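Local structure of SmhB (Serratia marcescens, 6ZZ5) at residues A[4-9]-A[321-326]; A[13-18]-A[276-281]; A[19-24]-A[216-221]; A[129-134]-A[266-271]; A[147-152]-A[252-257]. The protein is one component of the tripartite alpha-pore-forming toxin Smh, here in its soluble form, and probably acts with its partner components to make pores in target membranes. One frame throughout, in Å; residues are numbered along the deposited sequence.

Contact 1: residues A[4-9]-A[321-326]; sequences PTLYMN and VTKVLD
Asn9 and Val324 carry the contact between residues 4-9 and 321-326, and the side chain of Asn9 can be followed outward from CB. This CB already touches Val324, lying 3.7 Å from Val324 CG2. CG stands anti to the backbone N (chi1 -168°), a torsion that carries it to 3.8 Å from the same Val324 CG2. At the tip, OD1 of Asn9 rests 3.6 Å from Val324 CG2 and also comes near Val324 CA, whereas ND2 turns toward the aliphatic end of Lys323 and stays 4.3 Å from its CE. Asn9 and Val324 slide past each other in opposite directions. Both segments are helical, helix 4-30 and helix 321-336 near their first turns, and they run nearly parallel at 18° with the short axes 10.1 Å apart in this long alpha-helical bundle. Val324 CG2, anti to its own carbonyl carbon, also receives Thr5 CG2 at 3.8 Å. On the more exposed flank the Lys323 chain bends at chi3 (60°), which sets CE, and NZ beyond it lies 3.6 Å from Leu6 CD2, the two side chains crossing at about a right angle. Thr5 also packs on Phe83 of helix 44-92, and Met8 reaches Trp285 of helix 252-300.

Contact 2: residues A[13-18]-A[276-281]; sequences NAQSSQ and TAATQM. With EDO (1,2-ethanediol), chain H.
Gln15 holds CG anti to the backbone N (chi1 -173°), and chi2 (172°) continues the chain in an extended line that carries the amide carbon CD out toward Ala278 and Met281. The contact joins helix 4-30 to helix 252-300 inside the long helical bundle of this HBL-family protein, where the two segments run antiparallel at 154° with axes 8.7 Å apart. Such a close approach is compatible with the small residues at the interface: the CA atoms of Gln15 and Ala277 are 4.8 Å apart, and Ala277 CB sits 3.7 Å from Gln15 CA. Gln15 CB also borders that methyl group. Farther out, the amide divides between two neighbours. NE2 of Gln15 lies 3.4 Å from Ala278 CA and also meets the Ala278 methyl group, while OE1 of Gln15 comes 3.7 Å from Met281 CG, the two long side chains crossing at about a right angle. These approaches to carbon are van der Waals contacts. Gln15 also packs against Ile72 and Asn75 of helix 44-92, and Ala278 against Arg124 and Ile127 of helix 99-151, so neighbouring helices border the interface. At the margin, Ala14 CB meets Gln280 OE1 at 3.6 Å. Thr276 OG1 hydrogen-bonds O2 of a 1,2-ethanediol, probably from the crystallisation liquor, at 3.1 Å.

Contact 3: residues A[19-24]-A[216-221]; sequences ALHIQT and IAMMTA
Met218 meets Thr24 and the backbone of Leu20 through the end of a chain that runs straight as far as SD (chi2 -171°) and then bends at chi3, where a torsion of 70° places CE. That methyl lies 3.3 Å from Thr24 OG1 and 3.4 Å from Leu20 O, while SD of Met218 rests 3.7 Å from His21 CA. The sulfur also approaches the His21 ring obliquely, 4.9 Å from its centroid and 47° off the ring normal. Here the first helix of the bundle, 4-30, packs on strand 216-221, an inner strand of the small mixed sheet; Met218 also touches Ile192 and Thr194 of the neighbouring strand 191-196. Ile216 has CG1 between its backbone N and carbonyl carbon, and its CD1 sits at the His21 ring edge, near the ring plane, 3.8 Å from CD2. Its other branch, CG2, meets Thr24 CG2 at 3.8 Å, the side chains crossing obliquely. Thr24 OG1, anti to its carbonyl carbon, donates to Leu20 O at 3.0 Å. The same oxygen accepts from Thr24 N on the opposite face of its carbonyl plane, so two donors grip it beside the Met218 methyl. Ile177 of helix 156-184 touches His21, Ile216 and Met218.

Contact 4: residues A[129-134]-A[266-271]; sequences SLNDKL and GLQTQA
A buried antiparallel helix pair, apolar at Leu134 and polar at Asn131, brings Gln268, Leu267 and Ala271 of helix 252-300 against residues 129-134 of helix 99-151. The short axes approach to 8.9 Å at an angle of 155°, and the CA atoms of Asn131 and Ala271 and those of Leu134 and Gln268 form the closest backbone pairs. Leu134 makes contact through both methyl branches and CB. CD1 presses on Ala271 CB at 3.6 Å, and CD2 meets Leu267 CD2 at 3.7 Å, the two leucines crossing at about a right angle. Its CB also lies 3.9 Å from Gln268 CG. This is one of the long helix-on-helix interfaces that build the elongated bundle of the HBL-type toxin fold. Its polar link is a nearly straight hydrogen bond from Gln268 NE2 to Asn131 OD1, 2.9 Å long with an N-H...O angle of 170°. The Gln268 chain bends at chi2, which sets CD, and from there NE2 reaches Asn131 OD1; the acceptor lies in the amide plane of Gln268, and the two amide planes are 27° apart. At its other end the Asn131 amide donates from ND2 to Gln272 OE1, so both polar atoms have partners on helix 252-300, which limits rotation of the amide. Asn131 OD1 also leans on Ala271 CB at 3.7 Å. Leu134 reaches His60 of helix 44-92, and Leu267 touches Tyr25 and Cys26 of helix 4-30.

Contact 5: residues A[147-152]-A[252-257]; sequences NLNNVV and SEVLVA
Val254 is the closely packed point of this contact, with its CG2 held among Asn149, Leu148 and Val152. The shortest approach is from Asn149 OD1, 3.3 Å from Val254 CG2, and the same oxygen lies 3.7 Å from Val254 CG1. Asn149 OD1 is buried here without a polar partner in the model, whereas ND2 on the other side of the amide hydrogen-bonds Asn156 OD1. Leu148 slides past Val254 in the opposite direction, its CG 4.0 Å from Val254 CG2. Chi1 (173°) sets Leu148 CG anti to the backbone N; from there chi2 (65°) directs the CD branches, and CD2 lies 3.6 Å from Glu253 O and 3.8 Å from Ala257 CB. The segments belong to the end of helix 99-151 and the start of helix 252-300, almost exactly antiparallel at 177° with axes 9.5 Å apart, at an end of the long helical bundle. Packing is looser toward the helix end, where Val152, the first residue to leave helical geometry, is partly exposed and offers just its CG2, 3.8 Å from Val254 CG2. Glu253 gives mainly its backbone oxygen to the interface, its CB remaining 4.4 Å from Leu148 CD2, and its side chain packs on Phe37 and Phe40.

How the contacts relate
Helices 4-30 and 252-300 connect most of the set. Contacts 1, 2 and 3 follow one another along helix 4-30, with centres 14 Å apart between 1 and 2 and 15 Å between 2 and 3. Contacts 2, 4 and 5 lie on helix 252-300, and 4 and 5 also share helix 99-151. Contacts 1 and 5 are on opposite sides of the chain's centre, 51 Å apart, consistent with an elongated bundle. Contacts 2 to 5 all nest inside the chain loop closed by contact 1, while contact 3 alternates with 4 and 5 in sequence. Contact 3 joins the bundle to the small sheet. Gln270 of contact 4 touches both Gln18 of contact 2 and His21 of contact 3.

Contact 1: residues A[4-9]-A[321-326]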
# COMPACT_ATOMS: atom_id res chain seq x y z
N PRO A 4 -3.59 18.80 14.63
CA PRO A 4 -2.90 18.57 13.37
C PRO A 4 -1.70 17.63 13.51
O PRO A 4 -1.51 16.84 12.59
CB PRO A 4 -2.47 19.95 12.84
CG PRO A 4 -3.44 20.90 13.50
CD PRO A 4 -3.87 20.25 14.82
N THR A 5 -0.92 17.73 14.58
CA THR A 5 0.29 16.90 14.72
C THR A 5 -0.10 15.42 14.82
O THR A 5 0.61 14.56 14.27
CB THR A 5 1.18 17.34 15.88
OG1 THR A 5 1.59 18.67 15.56
CG2 THR A 5 2.35 16.40 16.05
N LEU A 6 -1.20 15.11 15.48
CA LEU A 6 -1.68 13.70 15.65
C LEU A 6 -2.31 13.23 14.33
O LEU A 6 -2.10 12.05 14.03
CB LEU A 6 -2.63 13.60 16.84
CG LEU A 6 -2.02 14.03 18.18
CD1 LEU A 6 -3.05 14.03 19.30
CD2 LEU A 6 -0.78 13.20 18.56
N TYR A 7 -2.98 14.13 13.59
CA TYR A 7 -3.54 13.77 12.26
C TYR A 7 -2.37 13.49 11.32
O TYR A 7 -2.44 12.52 10.56
CB TYR A 7 -4.38 14.88 11.62
CG TYR A 7 -5.74 15.17 12.18
CD1 TYR A 7 -6.58 14.15 12.60
CD2 TYR A 7 -6.24 16.48 12.17
CE1 TYR A 7 -7.86 14.43 13.06
CE2 TYR A 7 -7.50 16.77 12.67
CZ TYR A 7 -8.32 15.74 13.10
OH TYR A 7 -9.57 16.02 13.57
N MET A 8 -1.33 14.34 11.35
CA MET A 8 -0.07 14.13 10.59
C MET A 8 0.51 12.75 10.89
O MET A 8 0.87 12.03 9.95
CB MET A 8 0.98 15.21 10.85
CG MET A 8 0.56 16.63 10.33
SD MET A 8 0.60 16.76 8.52
CE MET A 8 2.40 16.65 8.35
N ASN A 9 0.67 12.42 12.16
CA ASN A 9 1.28 11.16 12.59
C ASN A 9 0.41 9.99 12.10
O ASN A 9 0.99 9.01 11.58
CB ASN A 9 1.47 11.11 14.11
CG ASN A 9 2.36 9.96 14.48
OD1 ASN A 9 3.50 9.87 14.02
ND2 ASN A 9 1.86 9.11 15.35
N VAL A 321 5.94 16.07 19.28
CA VAL A 321 6.82 16.16 18.09
C VAL A 321 7.81 14.99 18.11
O VAL A 321 8.10 14.42 17.05
CB VAL A 321 7.46 17.54 17.96
CG1 VAL A 321 8.45 17.55 16.84
CG2 VAL A 321 6.35 18.57 17.77
N THR A 322 8.26 14.56 19.26
CA THR A 322 9.33 13.56 19.35
C THR A 322 8.81 12.23 18.78
O THR A 322 9.55 11.55 18.07
CB THR A 322 9.84 13.42 20.78
OG1 THR A 322 10.55 14.65 21.04
CG2 THR A 322 10.77 12.24 20.89
N LYS A 323 7.57 11.91 19.06
CA LYS A 323 6.96 10.65 18.58
C LYS A 323 6.88 10.68 17.04
O LYS A 323 7.21 9.70 16.39
CB LYS A 323 5.61 10.47 19.28
CG LYS A 323 4.72 9.34 18.74
CD LYS A 323 3.38 9.29 19.47
CE LYS A 323 2.62 10.60 19.33
NZ LYS A 323 1.26 10.55 19.90
N VAL A 324 6.50 11.80 16.45
CA VAL A 324 6.42 11.92 14.99
C VAL A 324 7.82 11.82 14.42
O VAL A 324 8.02 11.09 13.40
CB VAL A 324 5.69 13.19 14.54
CG1 VAL A 324 5.68 13.23 13.04
CG2 VAL A 324 4.28 13.21 15.12
N LEU A 325 8.80 12.51 14.99
CA LEU A 325 10.18 12.45 14.44
C LEU A 325 10.74 11.00 14.51
O LEU A 325 11.33 10.52 13.52
CB LEU A 325 11.08 13.44 15.18
CG LEU A 325 10.86 14.92 14.78
CD1 LEU A 325 11.73 15.80 15.63
CD2 LEU A 325 11.12 15.19 13.29
N ASP A 326 10.59 10.33 15.65
CA ASP A 326 10.98 8.90 15.82
C ASP A 326 10.31 8.07 14.70
O ASP A 326 11.00 7.22 14.09
CB ASP A 326 10.56 8.38 17.19
CG ASP A 326 11.38 8.89 18.35
OD1 ASP A 326 12.39 9.57 18.11
OD2 ASP A 326 11.04 8.54 19.51

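Contact 2: residues A[13-18]-A[276-281]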
# COMPACT_ATOMS: atom_id res chain seq x y z
N ASN A 13 1.58 7.09 9.34
CA ASN A 13 1.60 5.66 9.72
C ASN A 13 0.71 4.87 8.74
O ASN A 13 1.18 3.81 8.26
CB ASN A 13 1.15 5.43 11.16
CG ASN A 13 2.15 5.92 12.20
OD1 ASN A 13 3.31 6.18 11.89
ND2 ASN A 13 1.70 5.99 13.45
N ALA A 14 -0.49 5.38 8.42
CA ALA A 14 -1.48 4.65 7.58
C ALA A 14 -0.97 4.60 6.14
O ALA A 14 -1.05 3.53 5.52
CB ALA A 14 -2.84 5.29 7.68
N GLN A 15 -0.38 5.69 5.62
CA GLN A 15 0.00 5.72 4.21
C GLN A 15 1.24 4.86 4.03
O GLN A 15 1.32 4.18 3.03
CB GLN A 15 0.34 7.11 3.72
CG GLN A 15 0.57 7.15 2.23
CD GLN A 15 0.72 8.56 1.69
OE1 GLN A 15 1.44 9.40 2.20
NE2 GLN A 15 0.08 8.79 0.56
N SER A 16 2.20 4.96 4.98
CA SER A 16 3.46 4.18 4.95
C SER A 16 3.21 2.66 4.99
O SER A 16 3.83 1.91 4.22
CB SER A 16 4.36 4.65 6.05
OG SER A 16 4.69 6.00 5.76
N SER A 17 2.33 2.21 5.86
CA SER A 17 2.02 0.78 6.04
C SER A 17 1.28 0.30 4.78
O SER A 17 1.69 -0.72 4.20
CB SER A 17 1.21 0.53 7.29
OG SER A 17 0.08 1.35 7.33
N GLN A 18 0.33 1.09 4.29
CA GLN A 18 -0.42 0.71 3.06
C GLN A 18 0.52 0.66 1.86
O GLN A 18 0.36 -0.25 1.03
CB GLN A 18 -1.61 1.63 2.81
CG GLN A 18 -2.61 1.03 1.83
CD GLN A 18 -2.19 1.23 0.40
OE1 GLN A 18 -1.53 2.22 0.05
NE2 GLN A 18 -2.62 0.31 -0.46
N THR A 276 -7.26 6.40 -0.53
CA THR A 276 -7.78 6.70 0.82
C THR A 276 -6.63 7.20 1.70
O THR A 276 -6.77 8.28 2.30
CB THR A 276 -8.53 5.53 1.44
OG1 THR A 276 -9.56 5.21 0.53
CG2 THR A 276 -9.11 5.86 2.79
N ALA A 277 -5.56 6.46 1.80
CA ALA A 277 -4.38 6.88 2.62
C ALA A 277 -3.85 8.24 2.16
O ALA A 277 -3.48 9.08 3.01
CB ALA A 277 -3.32 5.82 2.63
N ALA A 278 -3.75 8.47 0.85
CA ALA A 278 -3.19 9.71 0.30
C ALA A 278 -4.13 10.89 0.61
O ALA A 278 -3.63 11.98 0.89
CB ALA A 278 -2.90 9.60 -1.18
N THR A 279 -5.43 10.68 0.55
CA THR A 279 -6.44 11.68 0.91
C THR A 279 -6.29 12.01 2.40
O THR A 279 -6.24 13.20 2.74
CB THR A 279 -7.86 11.19 0.55
OG1 THR A 279 -7.79 10.93 -0.85
CG2 THR A 279 -8.94 12.18 0.90
N GLN A 280 -6.27 11.01 3.27
CA GLN A 280 -6.06 11.25 4.73
C GLN A 280 -4.75 12.06 4.92
O GLN A 280 -4.77 13.04 5.67
CB GLN A 280 -6.08 9.91 5.46
CG GLN A 280 -5.77 10.01 6.94
CD GLN A 280 -5.66 8.70 7.71
OE1 GLN A 280 -5.59 7.62 7.16
NE2 GLN A 280 -5.49 8.80 9.03
N MET A 281 -3.67 11.73 4.24
CA MET A 281 -2.37 12.45 4.41
C MET A 281 -2.54 13.90 3.97
O MET A 281 -2.11 14.76 4.73
CB MET A 281 -1.22 11.78 3.65
CG MET A 281 0.14 12.29 4.04
SD MET A 281 0.60 11.96 5.75
CE MET A 281 0.52 13.63 6.39
C1 EDO H . -8.99 1.16 2.87
O1 EDO H . -8.16 1.88 3.77
C2 EDO H . -10.19 1.94 2.50
O2 EDO H . -10.28 2.23 1.11

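Contact 3: residues A[19-24]-A[216-221]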
# COMPACT_ATOMS: atom_id res chain seq x y z
N ALA A 19 1.45 1.60 1.76
CA ALA A 19 2.39 1.69 0.64
C ALA A 19 3.20 0.39 0.53
O ALA A 19 3.47 -0.05 -0.58
CB ALA A 19 3.24 2.92 0.74
N LEU A 20 3.63 -0.18 1.64
CA LEU A 20 4.37 -1.47 1.63
C LEU A 20 3.51 -2.61 1.12
O LEU A 20 4.00 -3.49 0.38
CB LEU A 20 4.86 -1.77 3.03
CG LEU A 20 5.98 -0.83 3.52
CD1 LEU A 20 6.44 -1.27 4.86
CD2 LEU A 20 7.15 -0.80 2.55
N HIS A 21 2.24 -2.57 1.43
CA HIS A 21 1.28 -3.62 0.99
C HIS A 21 1.10 -3.52 -0.53
O HIS A 21 1.27 -4.52 -1.26
CB HIS A 21 -0.03 -3.43 1.78
CG HIS A 21 -1.06 -4.48 1.56
ND1 HIS A 21 -2.27 -4.51 2.28
CD2 HIS A 21 -1.04 -5.58 0.77
CE1 HIS A 21 -2.96 -5.57 1.86
NE2 HIS A 21 -2.22 -6.23 0.92
N ILE A 22 0.74 -2.33 -1.05
CA ILE A 22 0.58 -2.15 -2.52
C ILE A 22 1.92 -2.40 -3.22
O ILE A 22 1.92 -3.04 -4.29
CB ILE A 22 -0.11 -0.82 -2.91
CG1 ILE A 22 -0.30 -0.75 -4.43
CG2 ILE A 22 0.62 0.42 -2.40
CD1 ILE A 22 -1.22 0.37 -4.89
N GLN A 23 3.06 -2.03 -2.64
CA GLN A 23 4.37 -2.31 -3.29
C GLN A 23 4.55 -3.84 -3.51
O GLN A 23 4.86 -4.29 -4.64
CB GLN A 23 5.52 -1.80 -2.43
CG GLN A 23 6.86 -2.18 -2.98
CD GLN A 23 7.96 -1.58 -2.13
OE1 GLN A 23 8.09 -1.90 -0.98
NE2 GLN A 23 8.79 -0.76 -2.73
N THR A 24 4.31 -4.62 -2.47
CA THR A 24 4.41 -6.11 -2.57
C THR A 24 3.41 -6.63 -3.61
O THR A 24 3.77 -7.50 -4.40
CB THR A 24 4.17 -6.77 -1.22
OG1 THR A 24 5.12 -6.19 -0.32
CG2 THR A 24 4.37 -8.26 -1.26
N ILE A 216 0.59 -13.04 -2.34
CA ILE A 216 1.59 -12.35 -1.48
C ILE A 216 1.45 -12.78 -0.03
O ILE A 216 0.33 -13.01 0.46
CB ILE A 216 1.51 -10.82 -1.60
CG1 ILE A 216 0.17 -10.23 -1.16
CG2 ILE A 216 1.85 -10.43 -3.03
CD1 ILE A 216 0.20 -8.76 -0.97
N ALA A 217 2.59 -12.81 0.62
CA ALA A 217 2.69 -12.92 2.09
C ALA A 217 3.55 -11.75 2.58
O ALA A 217 4.59 -11.39 1.94
CB ALA A 217 3.28 -14.23 2.48
N MET A 218 3.07 -11.14 3.65
CA MET A 218 3.86 -10.16 4.40
C MET A 218 3.84 -10.58 5.87
O MET A 218 2.77 -10.86 6.47
CB MET A 218 3.31 -8.75 4.18
CG MET A 218 3.12 -8.38 2.69
SD MET A 218 2.71 -6.66 2.44
CE MET A 218 4.23 -5.82 2.86
N MET A 219 5.01 -10.57 6.45
CA MET A 219 5.23 -10.99 7.83
C MET A 219 6.19 -10.00 8.45
O MET A 219 6.68 -9.14 7.74
CB MET A 219 5.79 -12.42 7.81
CG MET A 219 4.72 -13.39 7.37
SD MET A 219 5.41 -14.85 6.65
CE MET A 219 6.13 -14.16 5.16
N THR A 220 6.41 -10.10 9.75
CA THR A 220 7.34 -9.24 10.51
C THR A 220 8.54 -10.09 10.95
O THR A 220 8.44 -11.32 11.10
CB THR A 220 6.64 -8.61 11.72
OG1 THR A 220 6.09 -9.66 12.51
CG2 THR A 220 5.57 -7.63 11.30
N ALA A 221 9.69 -9.44 11.08
CA ALA A 221 10.90 -10.02 11.67
C ALA A 221 11.20 -9.09 12.84
O ALA A 221 11.09 -7.85 12.63
CB ALA A 221 12.03 -10.05 10.64

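Contact 4: residues A[129-134]-A[266-271]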
# COMPACT_ATOMS: atom_id res chain seq x y z
N SER A 129 -5.46 8.86 -10.42
CA SER A 129 -5.47 8.60 -11.90
C SER A 129 -5.17 7.12 -12.13
O SER A 129 -5.81 6.50 -12.99
CB SER A 129 -4.47 9.45 -12.63
OG SER A 129 -4.87 10.79 -12.60
N LEU A 130 -4.26 6.56 -11.36
CA LEU A 130 -3.85 5.15 -11.51
C LEU A 130 -5.02 4.26 -11.10
O LEU A 130 -5.33 3.32 -11.83
CB LEU A 130 -2.60 4.86 -10.69
CG LEU A 130 -2.23 3.37 -10.65
CD1 LEU A 130 -1.94 2.83 -12.06
CD2 LEU A 130 -1.10 3.11 -9.68
N ASN A 131 -5.69 4.59 -9.99
CA ASN A 131 -6.91 3.89 -9.52
C ASN A 131 -7.94 3.91 -10.63
O ASN A 131 -8.54 2.86 -10.90
CB ASN A 131 -7.42 4.47 -8.21
CG ASN A 131 -8.54 3.68 -7.61
OD1 ASN A 131 -8.48 2.45 -7.57
ND2 ASN A 131 -9.51 4.39 -7.07
N ASP A 132 -8.17 5.06 -11.25
CA ASP A 132 -9.20 5.21 -12.31
C ASP A 132 -8.86 4.28 -13.48
O ASP A 132 -9.75 3.53 -13.94
CB ASP A 132 -9.37 6.66 -12.76
CG ASP A 132 -9.95 7.54 -11.66
OD1 ASP A 132 -10.52 6.96 -10.73
OD2 ASP A 132 -9.80 8.80 -11.74
N LYS A 133 -7.61 4.28 -13.94
CA LYS A 133 -7.21 3.43 -15.09
C LYS A 133 -7.38 1.95 -14.70
O LYS A 133 -7.83 1.17 -15.54
CB LYS A 133 -5.76 3.68 -15.47
CG LYS A 133 -5.51 5.07 -16.02
CD LYS A 133 -4.04 5.28 -16.35
CE LYS A 133 -3.71 6.74 -16.53
NZ LYS A 133 -2.75 6.91 -17.64
N LEU A 134 -7.06 1.60 -13.44
CA LEU A 134 -7.14 0.22 -12.93
C LEU A 134 -8.62 -0.20 -12.86
O LEU A 134 -8.93 -1.38 -13.14
CB LEU A 134 -6.43 0.08 -11.59
CG LEU A 134 -4.91 -0.05 -11.65
CD1 LEU A 134 -4.31 0.15 -10.26
CD2 LEU A 134 -4.50 -1.41 -12.24
N GLY A 266 -7.74 -7.10 -7.66
CA GLY A 266 -7.04 -6.96 -6.36
C GLY A 266 -6.02 -5.83 -6.42
O GLY A 266 -5.87 -5.07 -5.40
N LEU A 267 -5.38 -5.64 -7.59
CA LEU A 267 -4.42 -4.52 -7.77
C LEU A 267 -5.22 -3.20 -7.72
O LEU A 267 -4.78 -2.26 -7.01
CB LEU A 267 -3.67 -4.66 -9.09
CG LEU A 267 -2.71 -3.54 -9.41
CD1 LEU A 267 -1.66 -3.34 -8.32
CD2 LEU A 267 -2.08 -3.77 -10.77
N GLN A 268 -6.40 -3.16 -8.32
CA GLN A 268 -7.29 -1.99 -8.21
C GLN A 268 -7.71 -1.74 -6.75
O GLN A 268 -7.63 -0.58 -6.28
CB GLN A 268 -8.50 -2.08 -9.13
CG GLN A 268 -9.28 -0.76 -9.12
CD GLN A 268 -10.36 -0.77 -8.06
OE1 GLN A 268 -11.06 -1.75 -7.96
NE2 GLN A 268 -10.51 0.34 -7.35
N THR A 269 -8.04 -2.79 -6.02
CA THR A 269 -8.41 -2.71 -4.58
C THR A 269 -7.28 -2.04 -3.80
O THR A 269 -7.54 -1.09 -3.01
CB THR A 269 -8.80 -4.06 -3.97
OG1 THR A 269 -9.93 -4.46 -4.75
CG2 THR A 269 -9.17 -3.97 -2.52
N GLN A 270 -6.04 -2.47 -4.04
CA GLN A 270 -4.87 -1.89 -3.36
C GLN A 270 -4.74 -0.41 -3.74
O GLN A 270 -4.43 0.43 -2.86
CB GLN A 270 -3.62 -2.67 -3.74
CG GLN A 270 -3.68 -4.13 -3.33
CD GLN A 270 -3.60 -4.14 -1.83
OE1 GLN A 270 -2.71 -3.54 -1.23
NE2 GLN A 270 -4.61 -4.66 -1.22
N ALA A 271 -4.98 -0.07 -4.99
CA ALA A 271 -4.84 1.33 -5.47
C ALA A 271 -5.90 2.20 -4.79
O ALA A 271 -5.57 3.33 -4.43
CB ALA A 271 -4.92 1.44 -6.98

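Contact 5: residues A[147-152]-A[252-257]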
# COMPACT_ATOMS: atom_id res chain seq x y z
N ASN A 147 -15.83 -14.57 -22.03
CA ASN A 147 -15.76 -15.01 -23.45
C ASN A 147 -15.06 -16.37 -23.51
O ASN A 147 -15.54 -17.23 -24.22
CB ASN A 147 -15.07 -13.96 -24.32
CG ASN A 147 -15.93 -12.74 -24.54
OD1 ASN A 147 -17.16 -12.86 -24.58
ND2 ASN A 147 -15.32 -11.57 -24.70
N LEU A 148 -13.95 -16.53 -22.81
CA LEU A 148 -13.17 -17.78 -22.78
C LEU A 148 -14.04 -18.88 -22.18
O LEU A 148 -14.06 -19.96 -22.79
CB LEU A 148 -11.87 -17.63 -22.00
CG LEU A 148 -11.10 -18.91 -21.76
CD1 LEU A 148 -10.61 -19.49 -23.08
CD2 LEU A 148 -9.92 -18.63 -20.86
N ASN A 149 -14.77 -18.60 -21.10
CA ASN A 149 -15.70 -19.61 -20.52
C ASN A 149 -16.73 -20.01 -21.59
O ASN A 149 -16.99 -21.23 -21.72
CB ASN A 149 -16.37 -19.16 -19.23
CG ASN A 149 -16.74 -20.33 -18.34
OD1 ASN A 149 -16.01 -21.32 -18.32
ND2 ASN A 149 -17.88 -20.29 -17.69
N ASN A 150 -17.26 -19.05 -22.34
CA ASN A 150 -18.22 -19.36 -23.47
C ASN A 150 -17.56 -20.23 -24.54
O ASN A 150 -18.16 -21.25 -24.97
CB ASN A 150 -18.83 -18.11 -24.09
CG ASN A 150 -19.75 -17.41 -23.10
OD1 ASN A 150 -20.28 -18.06 -22.20
ND2 ASN A 150 -19.90 -16.10 -23.25
N VAL A 151 -16.35 -19.89 -24.96
CA VAL A 151 -15.65 -20.67 -26.03
C VAL A 151 -15.57 -22.12 -25.58
O VAL A 151 -15.78 -22.96 -26.43
CB VAL A 151 -14.25 -20.11 -26.37
CG1 VAL A 151 -13.45 -21.08 -27.22
CG2 VAL A 151 -14.34 -18.75 -27.05
N VAL A 152 -15.24 -22.43 -24.34
CA VAL A 152 -15.09 -23.85 -23.90
C VAL A 152 -16.43 -24.43 -23.39
O VAL A 152 -16.35 -25.48 -22.77
CB VAL A 152 -13.98 -24.03 -22.85
CG1 VAL A 152 -12.60 -23.68 -23.40
CG2 VAL A 152 -14.27 -23.26 -21.56
N SER A 252 -9.51 -25.64 -16.98
CA SER A 252 -8.19 -25.23 -16.46
C SER A 252 -7.79 -23.83 -16.96
O SER A 252 -7.19 -23.06 -16.19
CB SER A 252 -7.19 -26.25 -16.85
OG SER A 252 -7.21 -27.30 -15.91
N GLU A 253 -8.06 -23.52 -18.23
CA GLU A 253 -7.61 -22.25 -18.84
C GLU A 253 -8.52 -21.14 -18.29
O GLU A 253 -8.05 -20.03 -18.06
CB GLU A 253 -7.65 -22.37 -20.36
CG GLU A 253 -6.56 -23.25 -20.92
CD GLU A 253 -6.66 -24.72 -20.59
OE1 GLU A 253 -7.73 -25.32 -20.91
OE2 GLU A 253 -5.67 -25.26 -19.99
N VAL A 254 -9.79 -21.43 -18.07
CA VAL A 254 -10.72 -20.48 -17.45
C VAL A 254 -10.20 -20.15 -16.06
O VAL A 254 -10.30 -19.00 -15.68
CB VAL A 254 -12.16 -21.02 -17.41
CG1 VAL A 254 -13.03 -20.13 -16.54
CG2 VAL A 254 -12.72 -21.13 -18.82
N LEU A 255 -9.83 -21.16 -15.28
CA LEU A 255 -9.34 -20.98 -13.89
C LEU A 255 -8.17 -19.99 -13.90
O LEU A 255 -8.14 -19.09 -13.07
CB LEU A 255 -8.87 -22.33 -13.33
CG LEU A 255 -9.36 -22.79 -11.96
CD1 LEU A 255 -10.75 -22.29 -11.64
CD2 LEU A 255 -9.36 -24.33 -11.87
N VAL A 256 -7.19 -20.23 -14.75
CA VAL A 256 -6.03 -19.32 -14.91
C VAL A 256 -6.53 -17.92 -15.26
O VAL A 256 -6.10 -16.95 -14.62
CB VAL A 256 -5.05 -19.90 -15.94
CG1 VAL A 256 -3.98 -18.89 -16.30
CG2 VAL A 256 -4.44 -21.20 -15.43
N ALA A 257 -7.43 -17.78 -16.24
CA ALA A 257 -7.93 -16.45 -16.68
C ALA A 257 -8.60 -15.77 -15.48
O ALA A 257 -8.40 -14.53 -15.29
CB ALA A 257 -8.88 -16.59 -17.82